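Local coordinates for cell envelope-related transcriptional attenuator domain-containing protein (Streptococcus agalactiae, PDB 3OKZ) that is uncharacterised but belongs to the LytR/CpsA/Psr family, whose members are thought to attach glycopolymers to the cell wall, at residues K10-A13 / I14-K18; H266-A269 / V270-R273. All coordinates share one frame; numbering follows the deposited sequence.

Overall arrangement
Interactions 1 and 2 show how contacts between neighbours in sequence vary with their place in the fold. The residues of interaction 1, 10-18, form an irregular loop just before strand 20-28, some 21 Å from the chain centre and largely at the surface. Interaction 2 spans two turns' worth of helix 264-277, about 17 Å from that centre and partly buried. Its chemistry is a regular run of backbone bonds dressed with apolar side-chain contacts, whereas the loop relies on an irregular bond pattern and a histidine-carboxylate pair. The two share no secondary structure element and do not touch: their centres are 24 Å apart, their nearest atoms about 13 Å.

Interaction 1: K10-A13 / I14-K18; sequences KSHA and IEETK
The carbonyl oxygen of Ala13 is gripped by two backbone groups. Lys18 N donates to Ala13 O over 2.6 Å, in the carbonyl plane and with an N-H...O angle of 161°, while Glu16 N adds a weak bond to the same Ala13 O at 3.5 Å. Inside this loop lies a type I beta turn from Ile14 to Thr17, closed weakly from Thr17 N to Ile14 O. With Thr17 in the left-handed region, the Lys18 N to Ala13 O bond and the weak Thr17 N to Ile14 O bond resemble a Schellman pattern, here without a regular helix before it. The turn rests on the fold through Ile14, whose side chain packs on Phe20, Leu231 and Tyr234, and whose N bonds to Tyr111 OH. Lys18 leads away to a salt bridge with Asp279. On the exposed side, a second link spans three residues: Glu15 turns about its CB-CG bond (chi2 81°), folding its carboxylate back across to His12. The carboxylate stands 80° from the imidazole plane yet presents one oxygen at the ring edge, where His12 ND1 donates to Glu15 OE1 over 3.0 Å, nearly along that oxygen's C-O axis.

Interaction 2: H266-A269 / V270-R273; sequences HLLA and VQNR
Val270 meets His266 one helical turn earlier, a clear case of i to i+4 side-chain packing on helix 264-277. Starting at its base, Val270 CB lies 3.8 Å from His266 O, the oxygen that accepts the hydrogen bond of Val270 N. From there the Val270 CG2 branch, set beside the backbone N, runs back toward the preceding turn, passes His266 O at 3.2 Å and ends over one face of the imidazole. Val270 CG2 is 3.9 Å from the centroid of the His266 ring and 15° off its normal, a CH-pi contact displaced toward the rim, so that among the ring atoms it comes nearest to His266 NE2, at 3.8 Å. The ring reaches this position because His266 CG is anti to the backbone N (chi1 -169°), which carries it along the same flank of the helix as Val270. Both residues also pack on Leu246 of strand 241-252, and Arg273, farther along, forms a cation-pi contact with Tyr244 of that strand.

The two leucines point to different parts of the helix surface. Leu267 CD1 lies across the aliphatic part of Gln271, 4.0 Å from CG; Leu268 CD1 lies 3.7 Å from CG of Asn272, at the root of its amide. Leu268 and Gln271 both continue onto Leu286 in a neighbouring loop. Beneath these side chains run four successive alpha-helical bonds. The first, from Val270 N to His266 O, measures 3.1 Å with an N-H...O angle of 167°; the last, from Arg273 N to Ala269 O, is 2.8 Å long. The division of labour is plain: hydrogen bonding across this contact is a backbone affair, and the side chains contribute dispersion and CH-pi contact, with the imidazole offering its pi face to a methyl group.

Interaction 1: K10-A13 / I14-K18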
loop_
_atom_site.group_PDB
_atom_site.type_symbol
_atom_site.label_atom_id
_atom_site.label_comp_id
_atom_site.label_asym_id
_atom_site.label_seq_id
_atom_site.Cartn_x
_atom_site.Cartn_y
_atom_site.Cartn_z
ATOM N N LYS A 10 12.718 -11.552 -10.244
ATOM C CA LYS A 10 13.989 -11.469 -10.945
ATOM C C LYS A 10 14.906 -10.451 -10.267
ATOM O O LYS A 10 15.712 -9.786 -10.922
ATOM C CB LYS A 10 13.761 -11.101 -12.419
ATOM C CG LYS A 10 12.502 -10.279 -12.723
ATOM C CD LYS A 10 12.558 -8.847 -12.181
ATOM C CE LYS A 10 12.061 -8.746 -10.737
ATOM N NZ LYS A 10 10.635 -9.168 -10.594
ATOM N N SER A 11 14.766 -10.337 -8.947
ATOM C CA SER A 11 15.574 -9.420 -8.147
ATOM C C SER A 11 16.286 -10.249 -7.093
ATOM O O SER A 11 15.739 -11.235 -6.607
ATOM C CB SER A 11 14.689 -8.373 -7.463
ATOM O OG SER A 11 15.460 -7.468 -6.690
ATOM N N HIS A 12 17.500 -9.850 -6.735
ATOM C CA HIS A 12 18.262 -10.593 -5.742
ATOM C C HIS A 12 18.639 -9.730 -4.551
ATOM O O HIS A 12 19.460 -10.126 -3.729
ATOM C CB HIS A 12 19.527 -11.174 -6.382
ATOM C CG HIS A 12 19.250 -12.074 -7.546
ATOM N ND1 HIS A 12 18.524 -13.239 -7.430
ATOM C CD2 HIS A 12 19.582 -11.967 -8.855
ATOM C CE1 HIS A 12 18.419 -13.813 -8.615
ATOM N NE2 HIS A 12 19.052 -13.061 -9.498
ATOM N N ALA A 13 18.021 -8.559 -4.460
ATOM C CA ALA A 13 18.288 -7.603 -3.389
ATOM C C ALA A 13 18.366 -8.202 -1.990
ATOM O O ALA A 13 19.179 -7.785 -1.172
ATOM C CB ALA A 13 17.240 -6.503 -3.422
ATOM N N ILE A 14 17.519 -9.175 -1.705
ATOM C CA ILE A 14 17.525 -9.782 -0.386
ATOM C C ILE A 14 18.642 -10.801 -0.239
ATOM O O ILE A 14 19.204 -10.961 0.845
ATOM C CB ILE A 14 16.163 -10.440 -0.079
ATOM C CG1 ILE A 14 15.115 -9.345 0.164
ATOM C CG2 ILE A 14 16.282 -11.365 1.122
ATOM C CD1 ILE A 14 13.766 -9.855 0.579
ATOM N N GLU A 15 18.964 -11.487 -1.333
ATOM C CA GLU A 15 20.027 -12.486 -1.318
ATOM C C GLU A 15 21.379 -11.804 -1.238
ATOM O O GLU A 15 22.400 -12.455 -1.035
ATOM C CB GLU A 15 19.972 -13.351 -2.579
ATOM C CG GLU A 15 18.655 -14.072 -2.755
ATOM C CD GLU A 15 17.594 -13.187 -3.355
ATOM O OE1 GLU A 15 17.481 -13.190 -4.597
ATOM O OE2 GLU A 15 16.885 -12.485 -2.598
ATOM N N GLU A 16 21.376 -10.484 -1.384
ATOM C CA GLU A 16 22.604 -9.706 -1.351
ATOM C C GLU A 16 22.520 -8.590 -0.321
ATOM O O GLU A 16 23.316 -7.658 -0.348
ATOM C CB GLU A 16 22.856 -9.122 -2.736
ATOM C CG GLU A 16 22.627 -10.148 -3.829
ATOM C CD GLU A 16 22.701 -9.565 -5.215
ATOM O OE1 GLU A 16 22.514 -10.334 -6.180
ATOM O OE2 GLU A 16 22.942 -8.347 -5.344
ATOM N N THR A 17 21.549 -8.693 0.579
ATOM C CA THR A 17 21.337 -7.706 1.625
ATOM C C THR A 17 21.418 -6.269 1.107
ATOM O O THR A 17 22.005 -5.391 1.757
ATOM C CB THR A 17 22.354 -7.876 2.765
ATOM O OG1 THR A 17 22.590 -9.271 2.994
ATOM C CG2 THR A 17 21.804 -7.263 4.052
ATOM N N LYS A 18 20.816 -6.044 -0.060
ATOM C CA LYS A 18 20.781 -4.733 -0.710
ATOM C C LYS A 18 19.419 -4.076 -0.441
ATOM O O LYS A 18 18.397 -4.766 -0.369
ATOM C CB LYS A 18 20.988 -4.914 -2.218
ATOM C CG LYS A 18 21.058 -3.621 -3.016
ATOM C CD LYS A 18 22.294 -2.784 -2.663
ATOM C CE LYS A 18 22.219 -1.388 -3.290
ATOM N NZ LYS A 18 23.270 -0.455 -2.782
#

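Interaction 2: H266-A269 / V270-R273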
loop_
_atom_site.group_PDB
_atom_site.type_symbol
_atom_site.label_atom_id
_atom_site.label_comp_id
_atom_site.label_asym_id
_atom_site.label_seq_id
_atom_site.Cartn_x
_atom_site.Cartn_y
_atom_site.Cartn_z
ATOM N N HIS A 266 5.649 17.990 -7.349
ATOM C CA HIS A 266 5.487 17.033 -6.259
ATOM C C HIS A 266 5.899 15.604 -6.584
ATOM O O HIS A 266 6.764 15.035 -5.921
ATOM C CB HIS A 266 4.031 17.028 -5.793
ATOM C CG HIS A 266 3.804 16.284 -4.516
ATOM N ND1 HIS A 266 2.809 15.341 -4.369
ATOM C CD2 HIS A 266 4.414 16.377 -3.308
ATOM C CE1 HIS A 266 2.813 14.887 -3.128
ATOM N NE2 HIS A 266 3.777 15.499 -2.464
ATOM N N LEU A 267 5.266 15.025 -7.598
ATOM C CA LEU A 267 5.554 13.653 -7.977
ATOM C C LEU A 267 7.035 13.385 -8.198
ATOM O O LEU A 267 7.519 12.304 -7.879
ATOM C CB LEU A 267 4.744 13.260 -9.221
ATOM C CG LEU A 267 4.977 11.860 -9.799
ATOM C CD1 LEU A 267 4.938 10.819 -8.709
ATOM C CD2 LEU A 267 3.931 11.566 -10.838
ATOM N N LEU A 268 7.762 14.358 -8.732
ATOM C CA LEU A 268 9.194 14.167 -8.954
ATOM C C LEU A 268 9.850 13.987 -7.584
ATOM O O LEU A 268 10.393 12.928 -7.279
ATOM C CB LEU A 268 9.784 15.382 -9.685
ATOM C CG LEU A 268 11.193 15.348 -10.301
ATOM C CD1 LEU A 268 12.247 15.453 -9.226
ATOM C CD2 LEU A 268 11.363 14.078 -11.109
ATOM N N ALA A 269 9.770 15.024 -6.757
ATOM C CA ALA A 269 10.337 15.002 -5.416
ATOM C C ALA A 269 10.128 13.669 -4.693
ATOM O O ALA A 269 11.058 13.109 -4.105
ATOM C CB ALA A 269 9.731 16.120 -4.592
ATOM N N VAL A 270 8.897 13.179 -4.733
ATOM C CA VAL A 270 8.530 11.931 -4.079
ATOM C C VAL A 270 9.257 10.743 -4.702
ATOM O O VAL A 270 9.698 9.830 -3.993
ATOM C CB VAL A 270 6.999 11.694 -4.159
ATOM C CG1 VAL A 270 6.621 10.425 -3.422
ATOM C CG2 VAL A 270 6.261 12.887 -3.578
ATOM N N GLN A 271 9.369 10.751 -6.028
ATOM C CA GLN A 271 10.054 9.677 -6.725
ATOM C C GLN A 271 11.476 9.647 -6.190
ATOM O O GLN A 271 11.903 8.684 -5.566
ATOM C CB GLN A 271 10.111 9.944 -8.236
ATOM C CG GLN A 271 8.790 9.904 -9.002
ATOM C CD GLN A 271 9.011 10.008 -10.505
ATOM O OE1 GLN A 271 8.086 9.853 -11.302
ATOM N NE2 GLN A 271 10.250 10.274 -10.894
ATOM N N ASN A 272 12.194 10.738 -6.431
ATOM C CA ASN A 272 13.587 10.879 -6.027
ATOM C C ASN A 272 13.837 10.606 -4.544
ATOM O O ASN A 272 14.894 10.092 -4.173
ATOM C CB ASN A 272 14.090 12.276 -6.420
ATOM C CG ASN A 272 14.063 12.506 -7.938
ATOM O OD1 ASN A 272 14.355 13.606 -8.409
ATOM N ND2 ASN A 272 13.717 11.463 -8.704
ATOM N N ARG A 273 12.870 10.952 -3.702
ATOM C CA ARG A 273 12.989 10.711 -2.267
ATOM C C ARG A 273 13.075 9.196 -2.111
ATOM O O ARG A 273 13.917 8.672 -1.375
ATOM C CB ARG A 273 11.754 11.257 -1.541
ATOM C CG ARG A 273 11.844 11.272 -0.026
ATOM C CD ARG A 273 11.003 10.162 0.592
ATOM N NE ARG A 273 9.616 10.188 0.127
ATOM C CZ ARG A 273 8.791 11.228 0.245
ATOM N NH1 ARG A 273 9.197 12.359 0.820
ATOM N NH2 ARG A 273 7.551 11.140 -0.219
#